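Local coordinates for 5-oxoprolinase subunit C (Escherichia coli, PDB 5DUD), which catalyses, as a subunit of the ATP-dependent 5-oxoprolinase, the cleavage of 5-oxoproline to L-glutamate coupled to hydrolysis of ATP to ADP and phosphate, at residues Thr12-Gly17 and Cys128-Lys133; Ala50-Ile55 and Tyr112-Gly117; Val233-His238 and Gly253-Ile258. All coordinates share one frame; numbering follows the deposited sequence.

Contact 1. Residues Thr12-Gly17 and Cys128-Lys133; sequences TVQDGG and CSTDLK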
loop_
_atom_site.group_PDB
_atom_site.type_symbol
_atom_site.label_atom_id
_atom_site.label_comp_id
_atom_site.label_asym_id
_atom_site.label_seq_id
_atom_site.Cartn_x
_atom_site.Cartn_y
_atom_site.Cartn_z
ATOM N N THR A 12 1.258 -8.280 14.106
ATOM C CA THR A 12 0.393 -7.094 14.025
ATOM C C THR A 12 -1.083 -7.467 13.920
ATOM O O THR A 12 -1.406 -8.581 13.513
ATOM C CB THR A 12 0.757 -6.236 12.790
ATOM O OG1 THR A 12 0.603 -7.013 11.594
ATOM C CG2 THR A 12 2.139 -5.655 12.872
ATOM N N VAL A 13 -1.975 -6.502 14.220
ATOM C CA VAL A 13 -3.430 -6.663 14.083
ATOM C C VAL A 13 -3.797 -6.293 12.644
ATOM O O VAL A 13 -3.605 -5.137 12.259
ATOM C CB VAL A 13 -4.216 -5.797 15.102
ATOM C CG1 VAL A 13 -5.709 -6.122 15.062
ATOM C CG2 VAL A 13 -3.665 -5.957 16.519
ATOM N N GLN A 14 -4.294 -7.252 11.848
ATOM C CA GLN A 14 -4.634 -7.008 10.452
ATOM C C GLN A 14 -6.114 -7.262 10.191
ATOM O O GLN A 14 -6.730 -8.114 10.824
ATOM C CB GLN A 14 -3.762 -7.875 9.529
ATOM C CG GLN A 14 -2.274 -7.511 9.563
ATOM C CD GLN A 14 -1.965 -6.114 9.057
ATOM O OE1 GLN A 14 -2.727 -5.508 8.300
ATOM N NE2 GLN A 14 -0.822 -5.574 9.452
ATOM N N ASP A 15 -6.666 -6.471 9.259
ATOM C CA ASP A 15 -8.074 -6.436 8.848
ATOM C C ASP A 15 -8.210 -6.680 7.320
ATOM O O ASP A 15 -7.242 -7.075 6.670
ATOM C CB ASP A 15 -8.609 -5.026 9.207
ATOM C CG ASP A 15 -10.044 -4.981 9.668
ATOM O OD1 ASP A 15 -10.316 -5.437 10.792
ATOM O OD2 ASP A 15 -10.894 -4.460 8.915
ATOM N N GLY A 16 -9.406 -6.444 6.768
ATOM C CA GLY A 16 -9.657 -6.464 5.328
ATOM C C GLY A 16 -8.860 -5.422 4.561
ATOM O O GLY A 16 -8.366 -5.708 3.469
ATOM N N GLY A 17 -8.745 -4.218 5.126
ATOM C CA GLY A 17 -7.979 -3.133 4.525
ATOM C C GLY A 17 -8.596 -1.761 4.698
ATOM O O GLY A 17 -9.819 -1.613 4.775
ATOM N N CYS A 128 -8.861 -1.541 11.072
ATOM C CA CYS A 128 -7.993 -1.799 12.220
ATOM C C CYS A 128 -6.615 -2.326 11.763
ATOM O O CYS A 128 -5.828 -2.776 12.598
ATOM C CB CYS A 128 -8.675 -2.785 13.163
ATOM S SG CYS A 128 -10.357 -2.308 13.643
ATOM N N SER A 129 -6.306 -2.237 10.452
ATOM C CA SER A 129 -5.023 -2.694 9.918
ATOM C C SER A 129 -3.886 -1.811 10.395
ATOM O O SER A 129 -3.968 -0.588 10.278
ATOM C CB SER A 129 -5.046 -2.706 8.395
ATOM O OG SER A 129 -5.932 -3.702 7.919
ATOM N N THR A 130 -2.806 -2.430 10.883
ATOM C CA THR A 130 -1.650 -1.707 11.409
ATOM C C THR A 130 -0.770 -1.204 10.270
ATOM O O THR A 130 -0.308 -2.006 9.454
ATOM C CB THR A 130 -0.828 -2.600 12.353
ATOM O OG1 THR A 130 -1.711 -3.352 13.183
ATOM C CG2 THR A 130 0.123 -1.804 13.234
ATOM N N ASP A 131 -0.549 0.117 10.218
ATOM C CA ASP A 131 0.330 0.752 9.240
ATOM C C ASP A 131 1.618 1.116 9.986
ATOM O O ASP A 131 1.627 2.054 10.783
ATOM C CB ASP A 131 -0.370 1.970 8.614
ATOM C CG ASP A 131 0.188 2.402 7.268
ATOM O OD1 ASP A 131 1.362 2.080 6.978
ATOM O OD2 ASP A 131 -0.538 3.087 6.515
ATOM N N LEU A 132 2.675 0.316 9.792
ATOM C CA LEU A 132 3.938 0.471 10.518
ATOM C C LEU A 132 4.769 1.664 10.029
ATOM O O LEU A 132 5.549 2.201 10.815
ATOM C CB LEU A 132 4.767 -0.816 10.414
ATOM C CG LEU A 132 4.106 -2.069 10.997
ATOM C CD1 LEU A 132 4.691 -3.325 10.387
ATOM C CD2 LEU A 132 4.229 -2.111 12.507
ATOM N N LYS A 133 4.604 2.081 8.760
ATOM C CA LYS A 133 5.321 3.235 8.205
ATOM C C LYS A 133 4.669 4.545 8.651
ATOM O O LYS A 133 5.373 5.513 8.926
ATOM C CB LYS A 133 5.345 3.159 6.671
ATOM C CG LYS A 133 6.056 4.328 5.981
ATOM C CD LYS A 133 6.411 3.986 4.543
ATOM C CE LYS A 133 6.911 5.175 3.751
ATOM N NZ LYS A 133 8.208 5.706 4.260
#
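Val13 O takes two hydrogen bonds from Thr130. The hydroxyl OG1 of Thr130 lies 2.8 Å from Val13 O and donates to it. The backbone N of Thr130 donates to Val13 O at 3.1 Å. The N lies almost in line with the carbonyl, while OG1 comes in at an angle of 127°. Thr130 OG1 is anti to its own carbonyl carbon and beside its N (chi1 -42°), which lets both donors reach one acceptor. Further along, Asp15 N donates to Ser129 OG at 3.2 Å. The CB of Asp15 also rests on that hydroxyl oxygen. At the other end Thr12 CG2 and Leu132 CD2 meet tip to tip at 4.1 Å. Strand 12-14 is an outer strand of a five-stranded antiparallel sheet. Its Thr12 and Gln14 pair through their backbones with strand 52-56, and the carbonyl of Val13 serves the irregular segment 128-133 instead. Gln14 starts out away from this segment, but its chain bends at chi2 (-64°) and brings the amide group back beside Ser129 and Thr130. An alanine here would probably open a gap between Ser129, Glu54 and Arg206, all of which the glutamine side chain touches. In the second shell, Ser129 O accepts from Arg18 NH2, and Ser129 N bonds to Ser127 OG.

Contact 2. Residues Ala50-Ile55 and Tyr112-Gly117; sequences APALEI and YLAVAG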
loop_
_atom_site.group_PDB
_atom_site.type_symbol
_atom_site.label_atom_id
_atom_site.label_comp_id
_atom_site.label_asym_id
_atom_site.label_seq_id
_atom_site.Cartn_x
_atom_site.Cartn_y
_atom_site.Cartn_z
ATOM N N ALA A 50 -13.000 -9.121 9.517
ATOM C CA ALA A 50 -12.870 -8.709 10.918
ATOM C C ALA A 50 -11.388 -8.678 11.348
ATOM O O ALA A 50 -10.559 -9.344 10.721
ATOM C CB ALA A 50 -13.665 -9.640 11.819
ATOM N N PRO A 51 -11.021 -7.910 12.396
ATOM C CA PRO A 51 -9.600 -7.849 12.789
ATOM C C PRO A 51 -9.068 -9.154 13.393
ATOM O O PRO A 51 -9.656 -9.682 14.335
ATOM C CB PRO A 51 -9.540 -6.703 13.812
ATOM C CG PRO A 51 -10.888 -6.103 13.857
ATOM C CD PRO A 51 -11.858 -7.041 13.247
ATOM N N ALA A 52 -7.948 -9.661 12.840
ATOM C CA ALA A 52 -7.270 -10.879 13.302
ATOM C C ALA A 52 -5.753 -10.653 13.332
ATOM O O ALA A 52 -5.241 -9.854 12.554
ATOM C CB ALA A 52 -7.615 -12.050 12.394
ATOM N N LEU A 53 -5.035 -11.357 14.219
ATOM C CA LEU A 53 -3.588 -11.178 14.347
ATOM C C LEU A 53 -2.807 -11.808 13.211
ATOM O O LEU A 53 -2.944 -13.003 12.991
ATOM C CB LEU A 53 -3.066 -11.802 15.653
ATOM C CG LEU A 53 -3.637 -11.279 16.947
ATOM C CD1 LEU A 53 -3.084 -12.054 18.124
ATOM C CD2 LEU A 53 -3.361 -9.812 17.095
ATOM N N GLU A 54 -1.927 -11.043 12.550
ATOM C CA GLU A 54 -0.998 -11.589 11.557
ATOM C C GLU A 54 0.273 -11.936 12.316
ATOM O O GLU A 54 0.679 -11.150 13.168
ATOM C CB GLU A 54 -0.718 -10.592 10.420
ATOM C CG GLU A 54 0.332 -11.080 9.433
ATOM C CD GLU A 54 0.476 -10.227 8.190
ATOM O OE1 GLU A 54 1.423 -9.409 8.136
ATOM O OE2 GLU A 54 -0.354 -10.380 7.265
ATOM N N ILE A 55 0.873 -13.115 12.061
ATOM C CA ILE A 55 2.092 -13.567 12.754
ATOM C C ILE A 55 3.105 -13.967 11.705
ATOM O O ILE A 55 2.739 -14.723 10.815
ATOM C CB ILE A 55 1.792 -14.764 13.709
ATOM C CG1 ILE A 55 0.543 -14.532 14.602
ATOM C CG2 ILE A 55 3.005 -15.096 14.576
ATOM C CD1 ILE A 55 -0.226 -15.786 14.865
ATOM N N TYR A 112 -2.122 -16.811 10.919
ATOM C CA TYR A 112 -3.165 -15.907 11.420
ATOM C C TYR A 112 -3.931 -16.530 12.588
ATOM O O TYR A 112 -4.120 -17.741 12.620
ATOM C CB TYR A 112 -4.126 -15.513 10.286
ATOM C CG TYR A 112 -3.405 -14.809 9.159
ATOM C CD1 TYR A 112 -2.664 -15.528 8.228
ATOM C CD2 TYR A 112 -3.362 -13.422 9.092
ATOM C CE1 TYR A 112 -1.902 -14.885 7.259
ATOM C CE2 TYR A 112 -2.630 -12.768 8.106
ATOM C CZ TYR A 112 -1.899 -13.504 7.189
ATOM O OH TYR A 112 -1.175 -12.885 6.198
ATOM N N LEU A 113 -4.354 -15.689 13.552
ATOM C CA LEU A 113 -5.093 -16.111 14.740
ATOM C C LEU A 113 -6.328 -15.217 14.939
ATOM O O LEU A 113 -6.185 -14.028 15.228
ATOM C CB LEU A 113 -4.170 -16.057 15.974
ATOM C CG LEU A 113 -4.814 -16.326 17.338
ATOM C CD1 LEU A 113 -5.537 -17.659 17.352
ATOM C CD2 LEU A 113 -3.787 -16.293 18.439
ATOM N N ALA A 114 -7.531 -15.802 14.801
ATOM C CA ALA A 114 -8.805 -15.100 14.962
ATOM C C ALA A 114 -9.606 -15.683 16.123
ATOM O O ALA A 114 -9.591 -16.896 16.338
ATOM C CB ALA A 114 -9.611 -15.200 13.682
ATOM N N VAL A 115 -10.316 -14.820 16.852
ATOM C CA VAL A 115 -11.136 -15.219 18.000
ATOM C C VAL A 115 -12.570 -14.732 17.772
ATOM O O VAL A 115 -12.779 -13.785 17.015
ATOM C CB VAL A 115 -10.543 -14.708 19.340
ATOM C CG1 VAL A 115 -9.072 -15.094 19.469
ATOM C CG2 VAL A 115 -10.722 -13.202 19.511
ATOM N N ALA A 116 -13.549 -15.374 18.432
ATOM C CA ALA A 116 -14.976 -15.035 18.302
ATOM C C ALA A 116 -15.286 -13.647 18.872
ATOM O O ALA A 116 -14.934 -13.359 20.015
ATOM C CB ALA A 116 -15.825 -16.077 19.005
ATOM N N GLY A 117 -15.919 -12.806 18.059
ATOM C CA GLY A 117 -16.228 -11.424 18.408
ATOM C C GLY A 117 -15.307 -10.420 17.734
ATOM O O GLY A 117 -15.737 -9.302 17.443
#
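Glu54 and Tyr112 run alongside each other in the same direction, forming the close-packed end of this contact. The Glu54 CG is anti to its backbone N (chi1 175°), and the chain stays extended beyond it. This lays Glu54 CG along the CE2 side of the ring, 3.7 Å from Tyr112 CE2; CB lies equally close. Tyr112 OH donates to Glu54 OE2 at 2.8 Å. OE2 is at the ring edge, near the ring plane, and the carboxylate and ring planes are 79° apart. The hydroxyl comes from above the carboxylate, 37° out of its plane. Both carboxylate oxygens have further partners: OE2 accepts from Leu32 N, and OE1 forms a salt bridge with Arg206. Tyr112 OH also bonds to Asp33 N.

The backbones are antiparallel. Leu53 and Leu113 form a hydrogen-bonded pair, with Leu53 N to Leu113 O and Leu113 N to Leu53 O both 3.1 Å. Glu54 and Tyr112 are the next, non-hydrogen-bonded pair. Strands 52-56 and 110-115 are neighbours inside the five-stranded antiparallel sheet of this cyclophilin-like region. Helix 34-44 packs on the face that carries Tyr112, touching Ala52 and Ala114 as well. On the other face Leu53 CD1 and Leu113 CD2 are 4.3 Å apart, and Ile55 CD1 reaches Leu113 CB at 4.1 Å. This apolar packing is less intimate than the Glu54 pair.

Beyond Ala52 and Ala114, whose CB atoms are 3.9 Å apart, the segments separate. Ala50, Pro51 and Gly117 are partly exposed and make no contact across. Asn46 there bonds Val115 O and Gly117 N.

Contact 3. Residues Val233-His238 and Gly253-Ile258; sequences VVQVPH and GGYPRI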
loop_
_atom_site.group_PDB
_atom_site.type_symbol
_atom_site.label_atom_id
_atom_site.label_comp_id
_atom_site.label_asym_id
_atom_site.label_seq_id
_atom_site.Cartn_x
_atom_site.Cartn_y
_atom_site.Cartn_z
ATOM N N VAL A 233 1.983 -5.238 -8.569
ATOM C CA VAL A 233 2.707 -4.663 -9.704
ATOM C C VAL A 233 4.209 -4.906 -9.515
ATOM O O VAL A 233 4.745 -4.644 -8.439
ATOM C CB VAL A 233 2.383 -3.162 -9.900
ATOM C CG1 VAL A 233 3.280 -2.538 -10.967
ATOM C CG2 VAL A 233 0.915 -2.968 -10.264
ATOM N N VAL A 234 4.866 -5.436 -10.554
ATOM C CA VAL A 234 6.293 -5.742 -10.527
ATOM C C VAL A 234 7.037 -4.603 -11.217
ATOM O O VAL A 234 6.945 -4.474 -12.435
ATOM C CB VAL A 234 6.586 -7.114 -11.193
ATOM C CG1 VAL A 234 8.023 -7.562 -10.934
ATOM C CG2 VAL A 234 5.602 -8.175 -10.705
ATOM N N GLN A 235 7.772 -3.783 -10.438
ATOM C CA GLN A 235 8.572 -2.672 -10.958
ATOM C C GLN A 235 10.001 -3.116 -11.162
ATOM O O GLN A 235 10.500 -3.900 -10.353
ATOM C CB GLN A 235 8.575 -1.478 -9.992
ATOM C CG GLN A 235 7.220 -1.023 -9.487
ATOM C CD GLN A 235 7.374 0.230 -8.658
ATOM O OE1 GLN A 235 6.932 1.315 -9.043
ATOM N NE2 GLN A 235 8.040 0.121 -7.515
ATOM N N VAL A 236 10.687 -2.580 -12.183
ATOM C CA VAL A 236 12.089 -2.902 -12.458
ATOM C C VAL A 236 12.902 -1.598 -12.453
ATOM O O VAL A 236 12.901 -0.895 -13.459
ATOM C CB VAL A 236 12.236 -3.665 -13.801
ATOM C CG1 VAL A 236 13.666 -4.162 -14.001
ATOM C CG2 VAL A 236 11.241 -4.825 -13.884
ATOM N N PRO A 237 13.641 -1.255 -11.376
ATOM C CA PRO A 237 14.441 -0.015 -11.405
ATOM C C PRO A 237 15.662 -0.096 -12.347
ATOM O O PRO A 237 15.754 -1.003 -13.173
ATOM C CB PRO A 237 14.874 0.163 -9.936
ATOM C CG PRO A 237 14.064 -0.804 -9.149
ATOM C CD PRO A 237 13.774 -1.931 -10.075
ATOM N N HIS A 238 16.595 0.869 -12.229
ATOM C CA HIS A 238 17.806 0.921 -13.071
ATOM C C HIS A 238 18.746 -0.275 -12.852
ATOM O O HIS A 238 19.479 -0.644 -13.771
ATOM C CB HIS A 238 18.605 2.210 -12.814
ATOM C CG HIS A 238 17.827 3.476 -13.011
ATOM N ND1 HIS A 238 16.773 3.808 -12.175
ATOM C CD2 HIS A 238 17.986 4.465 -13.922
ATOM C CE1 HIS A 238 16.321 4.975 -12.605
ATOM N NE2 HIS A 238 17.021 5.411 -13.654
ATOM N N GLY A 253 4.498 5.921 -7.969
ATOM C CA GLY A 253 5.883 5.606 -8.311
ATOM C C GLY A 253 6.213 5.893 -9.758
ATOM O O GLY A 253 5.319 5.911 -10.607
ATOM N N GLY A 254 7.497 6.109 -10.029
ATOM C CA GLY A 254 7.999 6.420 -11.360
ATOM C C GLY A 254 8.998 5.414 -11.885
ATOM O O GLY A 254 10.033 5.813 -12.427
ATOM N N TYR A 255 8.695 4.107 -11.743
ATOM C CA TYR A 255 9.549 3.025 -12.247
ATOM C C TYR A 255 8.811 2.231 -13.335
ATOM O O TYR A 255 7.584 2.115 -13.280
ATOM C CB TYR A 255 9.983 2.072 -11.116
ATOM C CG TYR A 255 11.017 2.629 -10.160
ATOM C CD1 TYR A 255 12.235 3.111 -10.627
ATOM C CD2 TYR A 255 10.841 2.544 -8.784
ATOM C CE1 TYR A 255 13.206 3.594 -9.753
ATOM C CE2 TYR A 255 11.809 3.008 -7.898
ATOM C CZ TYR A 255 12.994 3.533 -8.386
ATOM O OH TYR A 255 13.947 3.986 -7.502
ATOM N N PRO A 256 9.537 1.654 -14.318
ATOM C CA PRO A 256 8.855 0.898 -15.383
ATOM C C PRO A 256 8.300 -0.440 -14.872
ATOM O O PRO A 256 9.037 -1.218 -14.269
ATOM C CB PRO A 256 9.949 0.702 -16.439
ATOM C CG PRO A 256 11.215 0.776 -15.690
ATOM C CD PRO A 256 10.995 1.697 -14.534
ATOM N N ARG A 257 6.990 -0.669 -15.086
ATOM C CA ARG A 257 6.247 -1.845 -14.635
ATOM C C ARG A 257 6.244 -2.939 -15.717
ATOM O O ARG A 257 5.593 -2.779 -16.751
ATOM C CB ARG A 257 4.800 -1.443 -14.278
ATOM C CG ARG A 257 4.680 -0.284 -13.287
ATOM C CD ARG A 257 3.330 0.411 -13.381
ATOM N NE ARG A 257 3.249 1.300 -14.544
ATOM C CZ ARG A 257 2.225 2.106 -14.822
ATOM N NH1 ARG A 257 1.169 2.160 -14.014
ATOM N NH2 ARG A 257 2.254 2.871 -15.907
ATOM N N ILE A 258 6.989 -4.025 -15.489
ATOM C CA ILE A 258 7.077 -5.127 -16.451
ATOM C C ILE A 258 5.847 -6.047 -16.385
ATOM O O ILE A 258 5.359 -6.437 -17.439
ATOM C CB ILE A 258 8.383 -5.950 -16.285
ATOM C CG1 ILE A 258 8.594 -6.873 -17.508
ATOM C CG2 ILE A 258 8.410 -6.776 -14.978
ATOM C CD1 ILE A 258 9.893 -7.566 -17.537
#
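Tyr255 takes Pro237 on one face of its ring and Gln235 at its edge. Pro237 CB is 4.1 Å from the ring centroid and 23° off the ring normal, a CH-pi contact over the face, offset toward the CE1 rim. The Gln235 side chain runs roughly perpendicular to that of Tyr255, with amide and ring planes 81° apart. Its CG is anti to the carbonyl carbon (chi1 -50°) and the chain then runs straight, which carries the amide past the Tyr255 CB and CD2. Gln235 NE2 lies near the ring plane, 3.9 Å from Tyr255 CD2. His238 touches the same ring from its ND1 edge.

On the same side as Gln235, the Arg257 chain passes obliquely over Val233. Arg257 CG is 3.5 Å from Val233 CG1. The arginine then bends at chi3 and leads away to a salt bridge with Glu181. The opposite side is apolar. Val236 CG2 meets Ile258 CG2 at 3.6 Å, and Val234 CG1 approaches that same methyl more loosely. Phe193 of helix 187-195 touches both Val234 and Ile258.

Two backbone bonds join the segments. Val236 N donates to Pro256 O at 3.0 Å, a fairly straight bond, whereas Ile258 N to Val234 O is weak at 3.1 Å. Gln235 and Arg257 between them form an antiparallel non-hydrogen-bonded pair. Strand 233-235 sits between strands 257-261 and 243-245, so this is a short antiparallel ladder within the mixed sheet of this carboxyltransferase-type domain, whose family belongs to the cyclophilin-like clan.

How the contacts relate
Contacts 1 and 2 adjoin, with centres about 11 Å apart. Both reach the same antiparallel sheet, contact 1 through strand 12-14 alone. Strand 52-56 stands between strands 12-14 and 110-115. Thr12 O to Glu54 N (2.7 Å) and Gln14 O to Ala52 N (2.8 Å) are probable hydrogen bonds joining the two contacts. Along the chain, both segments of contact 2 fall between those of contact 1. Contact 3 follows both and belongs to a separate mixed sheet. Its centre is about 25 Å from that of contact 1 and about 34 Å from that of contact 2, which lies across the chain's centre. The contacts thus sample two of the chain's sheets, consistent with the A and B subdomains of its family.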